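Local coordinates for beta-glycosidase (Bacteroides caccae, PDB 6T2R), which is a family 16 glycoside hydrolase of a human gut bacterium, probably an endo-acting O-glycanase that cuts within mucin glycan chains, at residues A[34-38]-A[255-259]; A[187-191]-A[201-205]. All coordinates share one frame; numbering follows the deposited sequence.

Interaction 1 (A[34-38]-A[255-259])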
# COMPACT_ATOMS: atom_id res chain seq x y z
N GLU A 34 9.59 -6.56 -11.00
CA GLU A 34 10.04 -6.49 -9.60
C GLU A 34 10.91 -5.24 -9.39
O GLU A 34 11.52 -4.74 -10.32
CB GLU A 34 10.74 -7.79 -9.22
CG GLU A 34 12.15 -7.95 -9.77
CD GLU A 34 12.79 -9.28 -9.43
OE1 GLU A 34 12.55 -9.81 -8.33
OE2 GLU A 34 13.48 -9.81 -10.30
N ASP A 35 10.98 -4.81 -8.15
CA ASP A 35 11.99 -3.84 -7.68
C ASP A 35 12.63 -4.39 -6.40
O ASP A 35 11.89 -4.58 -5.42
CB ASP A 35 11.34 -2.48 -7.51
CG ASP A 35 12.37 -1.38 -7.36
OD1 ASP A 35 13.51 -1.75 -7.03
OD2 ASP A 35 12.02 -0.18 -7.59
N ASN A 36 13.95 -4.62 -6.41
CA ASN A 36 14.74 -5.10 -5.24
C ASN A 36 15.45 -3.95 -4.52
O ASN A 36 16.26 -4.26 -3.61
CB ASN A 36 15.76 -6.16 -5.62
CG ASN A 36 15.06 -7.48 -5.81
OD1 ASN A 36 14.39 -7.98 -4.90
ND2 ASN A 36 15.15 -8.00 -7.02
N PHE A 37 15.16 -2.70 -4.90
CA PHE A 37 15.75 -1.49 -4.27
C PHE A 37 17.29 -1.59 -4.25
O PHE A 37 17.92 -1.44 -3.21
CB PHE A 37 15.10 -1.31 -2.90
CG PHE A 37 13.61 -1.09 -2.99
CD1 PHE A 37 13.10 -0.02 -3.69
CD2 PHE A 37 12.73 -1.99 -2.42
CE1 PHE A 37 11.73 0.15 -3.82
CE2 PHE A 37 11.36 -1.81 -2.53
CZ PHE A 37 10.86 -0.74 -3.24
N ASP A 38 17.87 -1.86 -5.41
CA ASP A 38 19.33 -2.11 -5.57
C ASP A 38 20.15 -0.82 -5.58
O ASP A 38 21.28 -0.88 -5.10
CB ASP A 38 19.60 -2.81 -6.88
CG ASP A 38 19.15 -4.24 -6.85
OD1 ASP A 38 19.13 -4.83 -5.74
OD2 ASP A 38 18.83 -4.72 -7.93
N VAL A 255 11.77 -1.90 3.39
CA VAL A 255 11.17 -2.62 2.25
C VAL A 255 12.28 -3.33 1.47
O VAL A 255 13.14 -2.65 0.86
CB VAL A 255 10.35 -1.66 1.39
CG1 VAL A 255 9.53 -2.41 0.36
CG2 VAL A 255 9.48 -0.76 2.26
N ASP A 256 12.19 -4.65 1.48
CA ASP A 256 13.09 -5.57 0.75
C ASP A 256 12.76 -5.52 -0.74
O ASP A 256 13.73 -5.39 -1.55
CB ASP A 256 12.95 -6.97 1.34
CG ASP A 256 14.02 -7.95 0.91
OD1 ASP A 256 15.00 -7.52 0.27
OD2 ASP A 256 13.82 -9.14 1.21
N TRP A 257 11.48 -5.66 -1.13
CA TRP A 257 11.11 -5.71 -2.58
C TRP A 257 9.60 -5.54 -2.81
O TRP A 257 8.79 -5.72 -1.88
CB TRP A 257 11.60 -6.99 -3.31
CG TRP A 257 11.34 -8.31 -2.63
CD1 TRP A 257 12.28 -9.11 -2.02
CD2 TRP A 257 10.09 -9.05 -2.52
NE1 TRP A 257 11.69 -10.23 -1.50
CE2 TRP A 257 10.37 -10.24 -1.82
CE3 TRP A 257 8.77 -8.81 -2.92
CZ2 TRP A 257 9.38 -11.18 -1.50
CZ3 TRP A 257 7.79 -9.73 -2.60
CH2 TRP A 257 8.10 -10.91 -1.93
N VAL A 258 9.28 -5.26 -4.07
CA VAL A 258 7.91 -5.30 -4.62
C VAL A 258 7.96 -6.29 -5.76
O VAL A 258 8.86 -6.15 -6.60
CB VAL A 258 7.45 -3.94 -5.14
CG1 VAL A 258 6.03 -4.00 -5.67
CG2 VAL A 258 7.58 -2.87 -4.06
N ARG A 259 6.99 -7.21 -5.81
CA ARG A 259 6.88 -8.16 -6.95
C ARG A 259 5.46 -8.12 -7.49
O ARG A 259 4.51 -8.02 -6.72
CB ARG A 259 7.30 -9.59 -6.59
CG ARG A 259 8.80 -9.72 -6.36
CD ARG A 259 9.08 -10.99 -5.58
NE ARG A 259 10.50 -11.21 -5.37
CZ ARG A 259 10.98 -12.19 -4.63
NH1 ARG A 259 10.17 -13.07 -4.08
NH2 ARG A 259 12.27 -12.31 -4.45
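Val258 and Asp35 form a hydrogen-bonded antiparallel pair where strand 29-35 ends beside strand 251-263, in the beta-sandwich typical of glycoside hydrolase family 16. Asp35 N reaches Val258 O at 2.9 Å. Val258 N returns the bond to Asp35 O at 3.0 Å. The next pair, Glu34 with Arg259, is non-hydrogen-bonded. Its two side chains run side by side in the same direction, but the carboxylate and guanidinium planes are 58° apart and OE1 of Glu34 stays 3.9 Å from NE of Arg259, a long salt bridge. Leaving the backbone with CG beside its own N (chi1 -70°) and then extended to NE, Arg259 brings its guanidinium over one face of the Trp257 indole. Arg259 NE lies 3.6 Å above the ring plane of Trp257, over its centre. Asn36 also runs alongside Trp257, its amide almost perpendicular to the indole, and places OD1 3.4 Å from Trp257 CB.

Beyond the paired residues the chain turns. Asp35 OD1 accepts a hydrogen bond from Phe37 N, an Asx turn, while OD2 accepts one from Trp47 NE1. On the other strand, Asp256 and Trp257 make a classic beta bulge opposite Arg113, which also forms a salt bridge with Asp256. The turn delivers the Phe37 ring to the apolar face occupied by Val255 and Val258, where Leu75 packs as well. Phe37 CG sits beside the backbone N (chi1 -62°), which swings the ring toward strand 251-263 and across both valines: CZ approaches Val258 CG2, and Phe37 CE2 lies 3.5 Å from Val255 CG1.

Interaction 2 (A[187-191]-A[201-205]); sequences FNVYG and FHVNG
The beta hairpin of strands 187-195 and 198-203 has its pairing extended by the Asn204 amide. Gly191 and His202 form a hydrogen-bonded antiparallel pair: Gly191 N donates to His202 O, and His202 N to Gly191 O, each at 2.9 Å. Two residues along, Asn204 N still bonds to Val189 O, but Asn204 and Gly205 then form a type I' turn into strand 206-212, Gly205 at backbone angles calling for glycine. Asn204 CG lies beside its own backbone N (chi1 -55°), which aims the amide at Asn188 and Val189. Asn204 OD1 accepts from Val189 N at 2.7 Å, the donor tilted 25° from the carbonyl plane, while Asn204 ND2 gives a nearly straight bond of 3.1 Å to a lone pair of Asn188 OD1, in that carbonyl's plane. Held at both ends, the amide has its flip settled. Water 1 donates to Val189 O and accepts from Gly205 N, joining turn to strand. On one face, Tyr190 and Val203 lie side by side, Tyr190 CD1 meeting Val203 CG2 at 3.9 Å. Ile182 packs against both, and Asn183 O accepts from Asn188 ND2. Strand 108-116 pairs with 187-195, 206-212 with 198-203, and 155-161 lies against Tyr190, Phe201 and Val203.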
# COMPACT_ATOMS: atom_id res chain seq x y z
N PHE A 187 10.48 -9.65 8.66
CA PHE A 187 9.91 -9.37 7.33
C PHE A 187 8.64 -10.20 7.17
O PHE A 187 8.58 -11.36 7.62
CB PHE A 187 10.89 -9.68 6.19
CG PHE A 187 11.97 -8.65 6.01
CD1 PHE A 187 11.74 -7.50 5.27
CD2 PHE A 187 13.24 -8.86 6.54
CE1 PHE A 187 12.73 -6.54 5.12
CE2 PHE A 187 14.23 -7.90 6.36
CZ PHE A 187 13.97 -6.74 5.68
N ASN A 188 7.63 -9.62 6.54
CA ASN A 188 6.39 -10.33 6.18
C ASN A 188 6.10 -9.93 4.74
O ASN A 188 6.53 -8.84 4.32
CB ASN A 188 5.28 -9.96 7.14
CG ASN A 188 5.58 -10.32 8.58
OD1 ASN A 188 5.27 -11.42 9.00
ND2 ASN A 188 6.10 -9.38 9.36
N VAL A 189 5.39 -10.78 4.02
CA VAL A 189 4.99 -10.50 2.61
C VAL A 189 3.50 -10.16 2.56
O VAL A 189 2.68 -11.07 2.77
CB VAL A 189 5.32 -11.69 1.70
CG1 VAL A 189 4.96 -11.38 0.24
CG2 VAL A 189 6.80 -12.08 1.83
N TYR A 190 3.17 -8.90 2.25
CA TYR A 190 1.79 -8.39 2.09
C TYR A 190 1.40 -8.47 0.62
O TYR A 190 2.16 -7.96 -0.23
CB TYR A 190 1.69 -6.99 2.71
CG TYR A 190 2.19 -6.96 4.14
CD1 TYR A 190 1.39 -7.39 5.17
CD2 TYR A 190 3.50 -6.60 4.45
CE1 TYR A 190 1.84 -7.41 6.48
CE2 TYR A 190 3.97 -6.61 5.74
CZ TYR A 190 3.13 -7.00 6.77
OH TYR A 190 3.57 -7.00 8.06
N GLY A 191 0.26 -9.11 0.34
CA GLY A 191 -0.19 -9.37 -1.04
C GLY A 191 -1.70 -9.21 -1.24
O GLY A 191 -2.49 -9.37 -0.27
N PHE A 201 -6.69 -11.26 -0.41
CA PHE A 201 -5.61 -10.67 0.42
C PHE A 201 -4.83 -11.79 1.11
O PHE A 201 -5.46 -12.72 1.61
CB PHE A 201 -6.19 -9.71 1.44
CG PHE A 201 -6.74 -8.45 0.83
CD1 PHE A 201 -5.94 -7.33 0.60
CD2 PHE A 201 -8.08 -8.37 0.48
CE1 PHE A 201 -6.45 -6.17 0.03
CE2 PHE A 201 -8.59 -7.21 -0.08
CZ PHE A 201 -7.80 -6.11 -0.29
N HIS A 202 -3.51 -11.68 1.10
CA HIS A 202 -2.58 -12.67 1.69
C HIS A 202 -1.58 -11.90 2.53
O HIS A 202 -1.24 -10.77 2.17
CB HIS A 202 -1.85 -13.49 0.61
CG HIS A 202 -2.75 -14.34 -0.22
ND1 HIS A 202 -3.19 -13.94 -1.46
CD2 HIS A 202 -3.32 -15.55 0.03
CE1 HIS A 202 -3.97 -14.89 -1.97
NE2 HIS A 202 -4.08 -15.89 -1.05
N VAL A 203 -1.20 -12.51 3.65
CA VAL A 203 0.03 -12.21 4.42
C VAL A 203 0.85 -13.51 4.49
O VAL A 203 0.26 -14.55 4.87
CB VAL A 203 -0.35 -11.66 5.81
CG1 VAL A 203 0.87 -11.45 6.66
CG2 VAL A 203 -1.13 -10.36 5.69
N ASN A 204 2.12 -13.46 4.08
CA ASN A 204 3.04 -14.62 3.95
C ASN A 204 2.37 -15.78 3.21
O ASN A 204 2.58 -16.89 3.61
CB ASN A 204 3.54 -15.02 5.34
CG ASN A 204 4.19 -13.84 6.03
OD1 ASN A 204 4.89 -13.07 5.39
ND2 ASN A 204 3.92 -13.64 7.31
N GLY A 205 1.53 -15.56 2.20
CA GLY A 205 0.94 -16.69 1.46
C GLY A 205 -0.28 -17.32 2.14
O GLY A 205 -0.98 -18.06 1.47
O HOH W 1 1.39 -12.81 1.12

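In the fold
Strand 108-116 connects the two contacts: it pairs with strand 251-263 of interaction 1 and with strand 187-195 of interaction 2. Successive pairings run 29-35, 251-263, 108-116, 187-195, 198-203, with strand 74-81 also pairing with 251-263. The centres are about 14 Å apart, yet side chains meet across the intervening strand. Trp257 CH2 lies 3.8 Å from Val189 CG1, and Asp256 CB is equally far from Phe187 CE1. Arg113 belongs to this seam, bonded to the bulge at Asp256 and Trp257 and touched by Phe187. In sequence, interaction 2 is a local hairpin, whereas interaction 1 joins segments 217 residues apart, and the hairpin lies between them.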